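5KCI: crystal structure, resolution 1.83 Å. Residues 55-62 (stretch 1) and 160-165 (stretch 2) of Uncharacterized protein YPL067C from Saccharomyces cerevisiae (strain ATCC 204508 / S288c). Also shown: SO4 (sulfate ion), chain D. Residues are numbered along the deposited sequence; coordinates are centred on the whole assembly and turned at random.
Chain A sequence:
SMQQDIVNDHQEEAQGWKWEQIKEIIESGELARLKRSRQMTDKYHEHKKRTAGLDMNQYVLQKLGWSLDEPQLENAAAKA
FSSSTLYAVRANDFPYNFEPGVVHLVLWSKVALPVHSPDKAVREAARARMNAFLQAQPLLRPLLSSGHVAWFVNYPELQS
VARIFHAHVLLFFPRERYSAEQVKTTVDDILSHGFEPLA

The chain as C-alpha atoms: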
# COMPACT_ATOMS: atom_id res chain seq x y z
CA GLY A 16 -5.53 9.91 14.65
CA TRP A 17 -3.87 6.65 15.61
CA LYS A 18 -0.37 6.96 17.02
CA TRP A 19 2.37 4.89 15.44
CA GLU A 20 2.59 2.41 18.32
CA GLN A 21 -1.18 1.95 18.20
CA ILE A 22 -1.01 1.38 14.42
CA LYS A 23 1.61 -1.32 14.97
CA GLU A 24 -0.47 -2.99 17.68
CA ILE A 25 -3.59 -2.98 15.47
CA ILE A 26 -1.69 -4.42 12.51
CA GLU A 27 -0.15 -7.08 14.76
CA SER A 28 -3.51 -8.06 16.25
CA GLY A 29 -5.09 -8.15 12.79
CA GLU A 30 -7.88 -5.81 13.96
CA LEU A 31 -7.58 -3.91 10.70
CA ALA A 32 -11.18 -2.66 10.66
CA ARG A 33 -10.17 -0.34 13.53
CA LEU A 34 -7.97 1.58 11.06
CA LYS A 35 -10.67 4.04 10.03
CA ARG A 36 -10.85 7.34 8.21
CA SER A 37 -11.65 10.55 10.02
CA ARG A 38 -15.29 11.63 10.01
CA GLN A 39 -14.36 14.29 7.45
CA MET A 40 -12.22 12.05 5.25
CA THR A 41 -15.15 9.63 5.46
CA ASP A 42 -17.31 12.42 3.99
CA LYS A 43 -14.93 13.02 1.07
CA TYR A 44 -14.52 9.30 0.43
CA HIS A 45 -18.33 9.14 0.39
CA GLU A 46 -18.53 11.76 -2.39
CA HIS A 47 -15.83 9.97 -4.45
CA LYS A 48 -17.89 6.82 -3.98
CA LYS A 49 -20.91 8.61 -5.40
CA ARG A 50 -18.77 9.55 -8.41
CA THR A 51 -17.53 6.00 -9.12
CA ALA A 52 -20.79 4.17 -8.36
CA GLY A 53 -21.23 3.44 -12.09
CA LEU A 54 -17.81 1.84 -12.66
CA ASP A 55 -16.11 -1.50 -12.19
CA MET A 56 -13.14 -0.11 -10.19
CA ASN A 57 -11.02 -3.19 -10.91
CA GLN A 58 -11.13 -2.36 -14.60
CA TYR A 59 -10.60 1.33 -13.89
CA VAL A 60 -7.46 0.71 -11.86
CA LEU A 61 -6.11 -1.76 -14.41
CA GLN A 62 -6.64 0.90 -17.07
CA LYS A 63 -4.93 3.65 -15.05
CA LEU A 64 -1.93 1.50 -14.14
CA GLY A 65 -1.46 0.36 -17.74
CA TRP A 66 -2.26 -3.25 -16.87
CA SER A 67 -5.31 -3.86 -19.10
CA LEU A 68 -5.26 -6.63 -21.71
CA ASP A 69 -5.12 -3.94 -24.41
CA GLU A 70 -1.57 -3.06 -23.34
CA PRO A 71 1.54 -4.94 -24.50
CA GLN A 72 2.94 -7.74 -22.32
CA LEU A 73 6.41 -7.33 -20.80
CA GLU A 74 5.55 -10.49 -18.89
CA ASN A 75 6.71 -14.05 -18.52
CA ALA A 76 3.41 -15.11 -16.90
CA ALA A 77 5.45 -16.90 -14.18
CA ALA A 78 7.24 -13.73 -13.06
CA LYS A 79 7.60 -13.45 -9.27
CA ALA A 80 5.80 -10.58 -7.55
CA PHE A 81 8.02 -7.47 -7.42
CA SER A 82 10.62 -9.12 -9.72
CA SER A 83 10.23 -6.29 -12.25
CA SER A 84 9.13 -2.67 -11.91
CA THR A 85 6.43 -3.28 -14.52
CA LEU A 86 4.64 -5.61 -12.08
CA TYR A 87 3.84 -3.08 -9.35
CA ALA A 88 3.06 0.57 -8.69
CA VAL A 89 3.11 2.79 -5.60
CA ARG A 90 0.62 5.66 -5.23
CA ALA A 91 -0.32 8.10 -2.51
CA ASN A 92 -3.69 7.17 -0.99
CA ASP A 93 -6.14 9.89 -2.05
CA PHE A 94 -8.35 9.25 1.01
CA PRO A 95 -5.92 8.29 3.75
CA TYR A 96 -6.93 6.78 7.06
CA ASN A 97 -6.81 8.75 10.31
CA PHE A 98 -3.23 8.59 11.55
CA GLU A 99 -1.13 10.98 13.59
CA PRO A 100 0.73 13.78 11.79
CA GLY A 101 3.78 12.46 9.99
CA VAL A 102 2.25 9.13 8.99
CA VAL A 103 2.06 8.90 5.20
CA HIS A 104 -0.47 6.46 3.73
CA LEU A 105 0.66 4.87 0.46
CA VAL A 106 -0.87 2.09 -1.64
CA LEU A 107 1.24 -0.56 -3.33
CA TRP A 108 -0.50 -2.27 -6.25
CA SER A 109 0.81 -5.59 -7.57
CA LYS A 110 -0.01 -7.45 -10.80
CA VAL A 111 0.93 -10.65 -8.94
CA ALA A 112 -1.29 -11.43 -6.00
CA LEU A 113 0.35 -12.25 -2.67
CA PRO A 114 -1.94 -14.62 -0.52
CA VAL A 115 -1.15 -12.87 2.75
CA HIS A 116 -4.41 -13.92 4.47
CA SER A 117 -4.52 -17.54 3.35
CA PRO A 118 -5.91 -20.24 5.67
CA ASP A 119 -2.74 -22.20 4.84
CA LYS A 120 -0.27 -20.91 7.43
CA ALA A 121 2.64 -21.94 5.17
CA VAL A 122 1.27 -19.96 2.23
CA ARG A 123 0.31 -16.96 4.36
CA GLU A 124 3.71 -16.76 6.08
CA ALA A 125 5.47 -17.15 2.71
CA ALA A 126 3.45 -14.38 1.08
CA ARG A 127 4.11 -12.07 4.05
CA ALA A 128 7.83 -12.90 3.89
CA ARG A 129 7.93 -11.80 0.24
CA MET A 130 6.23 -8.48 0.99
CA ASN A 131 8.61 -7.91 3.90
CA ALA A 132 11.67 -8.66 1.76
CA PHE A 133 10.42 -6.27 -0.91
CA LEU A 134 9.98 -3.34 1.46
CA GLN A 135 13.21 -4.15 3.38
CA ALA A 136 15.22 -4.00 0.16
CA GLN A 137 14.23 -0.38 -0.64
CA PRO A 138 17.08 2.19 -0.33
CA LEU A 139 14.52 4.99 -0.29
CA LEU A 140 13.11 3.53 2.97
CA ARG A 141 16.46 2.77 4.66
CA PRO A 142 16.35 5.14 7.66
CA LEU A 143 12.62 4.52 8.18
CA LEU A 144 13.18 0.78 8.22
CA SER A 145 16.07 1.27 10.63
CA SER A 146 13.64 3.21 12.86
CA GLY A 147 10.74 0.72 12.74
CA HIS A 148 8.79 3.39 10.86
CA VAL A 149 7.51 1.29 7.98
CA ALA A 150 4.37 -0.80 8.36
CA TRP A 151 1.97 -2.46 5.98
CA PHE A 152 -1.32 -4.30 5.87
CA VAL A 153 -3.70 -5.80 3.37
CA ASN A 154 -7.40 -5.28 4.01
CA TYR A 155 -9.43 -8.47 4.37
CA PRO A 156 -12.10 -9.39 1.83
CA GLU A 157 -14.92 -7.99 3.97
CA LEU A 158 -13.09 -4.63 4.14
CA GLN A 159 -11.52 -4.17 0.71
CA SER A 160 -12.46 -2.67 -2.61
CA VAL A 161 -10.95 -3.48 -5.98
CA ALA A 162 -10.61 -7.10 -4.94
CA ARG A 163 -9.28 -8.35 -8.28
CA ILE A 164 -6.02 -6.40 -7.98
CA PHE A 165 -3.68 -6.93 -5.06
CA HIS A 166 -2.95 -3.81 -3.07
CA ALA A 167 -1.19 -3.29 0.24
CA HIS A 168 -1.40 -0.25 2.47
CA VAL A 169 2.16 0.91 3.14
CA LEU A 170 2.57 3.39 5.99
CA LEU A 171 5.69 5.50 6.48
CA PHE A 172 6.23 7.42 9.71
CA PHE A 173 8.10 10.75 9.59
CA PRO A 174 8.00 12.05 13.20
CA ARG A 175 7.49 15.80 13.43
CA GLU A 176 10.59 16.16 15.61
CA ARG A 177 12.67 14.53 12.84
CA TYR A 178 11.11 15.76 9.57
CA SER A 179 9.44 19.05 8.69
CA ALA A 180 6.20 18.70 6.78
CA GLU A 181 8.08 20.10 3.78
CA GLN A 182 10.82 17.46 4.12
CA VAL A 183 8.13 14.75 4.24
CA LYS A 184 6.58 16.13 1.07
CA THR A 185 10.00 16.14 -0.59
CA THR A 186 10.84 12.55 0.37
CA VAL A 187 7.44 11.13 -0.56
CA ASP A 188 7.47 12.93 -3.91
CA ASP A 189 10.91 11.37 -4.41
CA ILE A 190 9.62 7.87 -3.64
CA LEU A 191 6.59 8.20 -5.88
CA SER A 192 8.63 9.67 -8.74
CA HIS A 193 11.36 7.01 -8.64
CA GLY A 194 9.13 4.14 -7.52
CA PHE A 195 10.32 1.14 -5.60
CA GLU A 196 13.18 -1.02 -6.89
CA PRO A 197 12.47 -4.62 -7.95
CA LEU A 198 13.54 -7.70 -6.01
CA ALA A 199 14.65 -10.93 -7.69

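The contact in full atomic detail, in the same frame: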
# COMPACT_ATOMS: atom_id res chain seq x y z
N ASP A 55 -16.85 -0.37 -12.75
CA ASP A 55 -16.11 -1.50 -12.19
C ASP A 55 -14.70 -0.98 -11.88
O ASP A 55 -13.91 -0.78 -12.80
CB ASP A 55 -16.07 -2.67 -13.16
CG ASP A 55 -15.31 -3.88 -12.60
OD1 ASP A 55 -14.28 -3.71 -11.89
OD2 ASP A 55 -15.76 -5.00 -12.87
N MET A 56 -14.41 -0.75 -10.59
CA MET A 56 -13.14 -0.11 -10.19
C MET A 56 -11.93 -1.01 -10.42
O MET A 56 -10.82 -0.50 -10.58
CB MET A 56 -13.22 0.30 -8.73
CG MET A 56 -14.15 1.50 -8.52
SD MET A 56 -13.61 2.97 -9.46
CE MET A 56 -12.00 3.23 -8.69
N ASN A 57 -12.11 -2.32 -10.47
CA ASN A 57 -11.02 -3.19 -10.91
C ASN A 57 -10.56 -2.83 -12.32
O ASN A 57 -9.37 -2.64 -12.58
CB ASN A 57 -11.46 -4.64 -10.84
CG ASN A 57 -11.92 -5.02 -9.47
OD1 ASN A 57 -11.10 -5.18 -8.56
ND2 ASN A 57 -13.24 -5.17 -9.30
N GLN A 58 -11.50 -2.69 -13.24
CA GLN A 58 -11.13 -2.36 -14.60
C GLN A 58 -10.54 -0.96 -14.67
O GLN A 58 -9.61 -0.70 -15.44
CB GLN A 58 -12.33 -2.48 -15.53
CG GLN A 58 -12.02 -2.21 -17.00
CD GLN A 58 -11.00 -3.16 -17.57
OE1 GLN A 58 -10.22 -2.79 -18.45
NE2 GLN A 58 -11.01 -4.41 -17.13
N TYR A 59 -11.09 -0.05 -13.87
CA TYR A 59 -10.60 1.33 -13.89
C TYR A 59 -9.15 1.36 -13.48
O TYR A 59 -8.31 1.90 -14.19
CB TYR A 59 -11.42 2.18 -12.93
CG TYR A 59 -10.93 3.63 -12.89
CD1 TYR A 59 -11.30 4.53 -13.88
CD2 TYR A 59 -10.08 4.07 -11.89
CE1 TYR A 59 -10.85 5.84 -13.87
CE2 TYR A 59 -9.63 5.39 -11.86
CZ TYR A 59 -10.02 6.26 -12.85
OH TYR A 59 -9.57 7.55 -12.83
N VAL A 60 -8.83 0.70 -12.36
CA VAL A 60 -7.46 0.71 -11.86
C VAL A 60 -6.53 0.06 -12.87
O VAL A 60 -5.46 0.59 -13.19
CB VAL A 60 -7.39 0.03 -10.49
CG1 VAL A 60 -5.96 -0.10 -10.03
CG2 VAL A 60 -8.20 0.84 -9.48
N LEU A 61 -6.93 -1.11 -13.39
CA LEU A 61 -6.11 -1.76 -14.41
C LEU A 61 -5.79 -0.78 -15.52
O LEU A 61 -4.65 -0.70 -15.98
CB LEU A 61 -6.83 -2.97 -15.00
CG LEU A 61 -6.92 -4.19 -14.12
CD1 LEU A 61 -7.93 -5.17 -14.73
CD2 LEU A 61 -5.55 -4.85 -13.93
N GLN A 62 -6.81 -0.05 -15.98
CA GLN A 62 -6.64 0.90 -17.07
C GLN A 62 -5.64 1.98 -16.69
O GLN A 62 -4.75 2.32 -17.47
CB GLN A 62 -7.97 1.54 -17.44
CG GLN A 62 -9.02 0.59 -18.03
CD GLN A 62 -8.83 0.37 -19.52
OE1 GLN A 62 -8.38 1.27 -20.23
NE2 GLN A 62 -9.20 -0.81 -20.00
N SER A 160 -11.89 -2.89 -1.29
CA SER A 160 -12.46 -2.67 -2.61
C SER A 160 -11.43 -3.09 -3.64
O SER A 160 -10.29 -3.42 -3.31
CB SER A 160 -12.86 -1.20 -2.79
OG SER A 160 -13.87 -0.89 -1.85
N VAL A 161 -11.85 -3.14 -4.90
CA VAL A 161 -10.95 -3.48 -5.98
C VAL A 161 -10.32 -4.82 -5.67
O VAL A 161 -9.09 -4.94 -5.62
CB VAL A 161 -9.87 -2.40 -6.15
CG1 VAL A 161 -9.08 -2.61 -7.43
CG2 VAL A 161 -10.51 -0.99 -6.11
N ALA A 162 -11.14 -5.85 -5.46
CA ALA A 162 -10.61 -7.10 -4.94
C ALA A 162 -9.87 -7.93 -5.97
O ALA A 162 -9.21 -8.90 -5.59
CB ALA A 162 -11.74 -7.92 -4.33
N ARG A 163 -9.94 -7.58 -7.25
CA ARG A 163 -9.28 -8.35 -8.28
C ARG A 163 -7.85 -7.90 -8.51
O ARG A 163 -7.13 -8.55 -9.27
CB ARG A 163 -10.07 -8.29 -9.61
CG ARG A 163 -11.40 -9.06 -9.60
CD ARG A 163 -12.21 -8.87 -10.89
NE ARG A 163 -12.00 -9.95 -11.85
CZ ARG A 163 -12.81 -10.99 -12.03
NH1 ARG A 163 -13.92 -11.13 -11.31
NH2 ARG A 163 -12.52 -11.91 -12.93
N ILE A 164 -7.39 -6.84 -7.84
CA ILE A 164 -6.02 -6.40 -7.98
C ILE A 164 -5.42 -6.31 -6.59
O ILE A 164 -5.94 -5.58 -5.73
CB ILE A 164 -5.90 -5.03 -8.69
CG1 ILE A 164 -6.80 -4.98 -9.92
CG2 ILE A 164 -4.41 -4.75 -9.03
CD1 ILE A 164 -6.98 -3.64 -10.49
N PHE A 165 -4.31 -6.99 -6.37
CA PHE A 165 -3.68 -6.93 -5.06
C PHE A 165 -3.22 -5.51 -4.75
O PHE A 165 -2.58 -4.86 -5.58
CB PHE A 165 -2.49 -7.88 -5.01
CG PHE A 165 -1.77 -7.83 -3.69
CD1 PHE A 165 -2.11 -8.70 -2.66
CD2 PHE A 165 -0.77 -6.90 -3.47
CE1 PHE A 165 -1.45 -8.63 -1.43
CE2 PHE A 165 -0.12 -6.85 -2.24
CZ PHE A 165 -0.46 -7.73 -1.23
S SO4 D . -9.02 -1.15 0.26
O1 SO4 D . -9.53 -1.57 -1.06
O2 SO4 D . -7.90 -1.94 0.73
O3 SO4 D . -8.56 0.26 0.17
O4 SO4 D . -10.09 -1.23 1.24
O HOH W 1 -14.42 -5.31 -6.21

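Stretch 1 is the first turns of a helix that begins at Met56 and runs on past Gln62; stretch 2 has no helix through it, and its central feature is a type I beta turn from Val161 to Ile164. The turn is closed by a weak bond from Ile164 N to Val161 O (3.4 Å). Helix and turn come nearest at Asn57 and Val161, whose CA atoms lie 4.9 Å apart.

The first residues of a helix have amide groups with no preceding turn to accept from them. Asp55, at the N-cap, answers this need: its short side chain reaches forward over the first turn, so that Asp55 OD1 accepts from Gln58 N at 3.3 Å. The same OD1 accepts from Asn57 ND2 (3.1 Å), which holds the Asn57 amide in place.

With ND2 so engaged, the other end of the Asn57 amide is turned to the beta turn, and Asn57 OD1 accepts from Arg163 N at 3.0 Å with an N-H...O angle of 160°. Ala162 N lies only 3.2 Å from Asn57 OD1, but the angle is too poor for a hydrogen bond. A side-chain amide suits this place because it can donate to the cap and accept from the turn at once. A water adds a weak bridge, accepting from Asn57 ND2 (3.3 Å) and Ala162 N (3.4 Å).

Beside this polar link, aliphatic side chains pack. Ile164, buried, points toward the helix, and its extra carbon beyond the branch lets CD1 reach to 3.3 Å from Asn57 O, 3.7 Å from Val60 CB and 3.7 Å from Leu61 CG. Val161, its methyls close to the main chain, suits the near approach: CG2 meets Met56 CB at 4.0 Å, while CG1 lies 4.1 Å from Val60 CG2. The compact, branched Val60 thus touches both Val161 and Ile164.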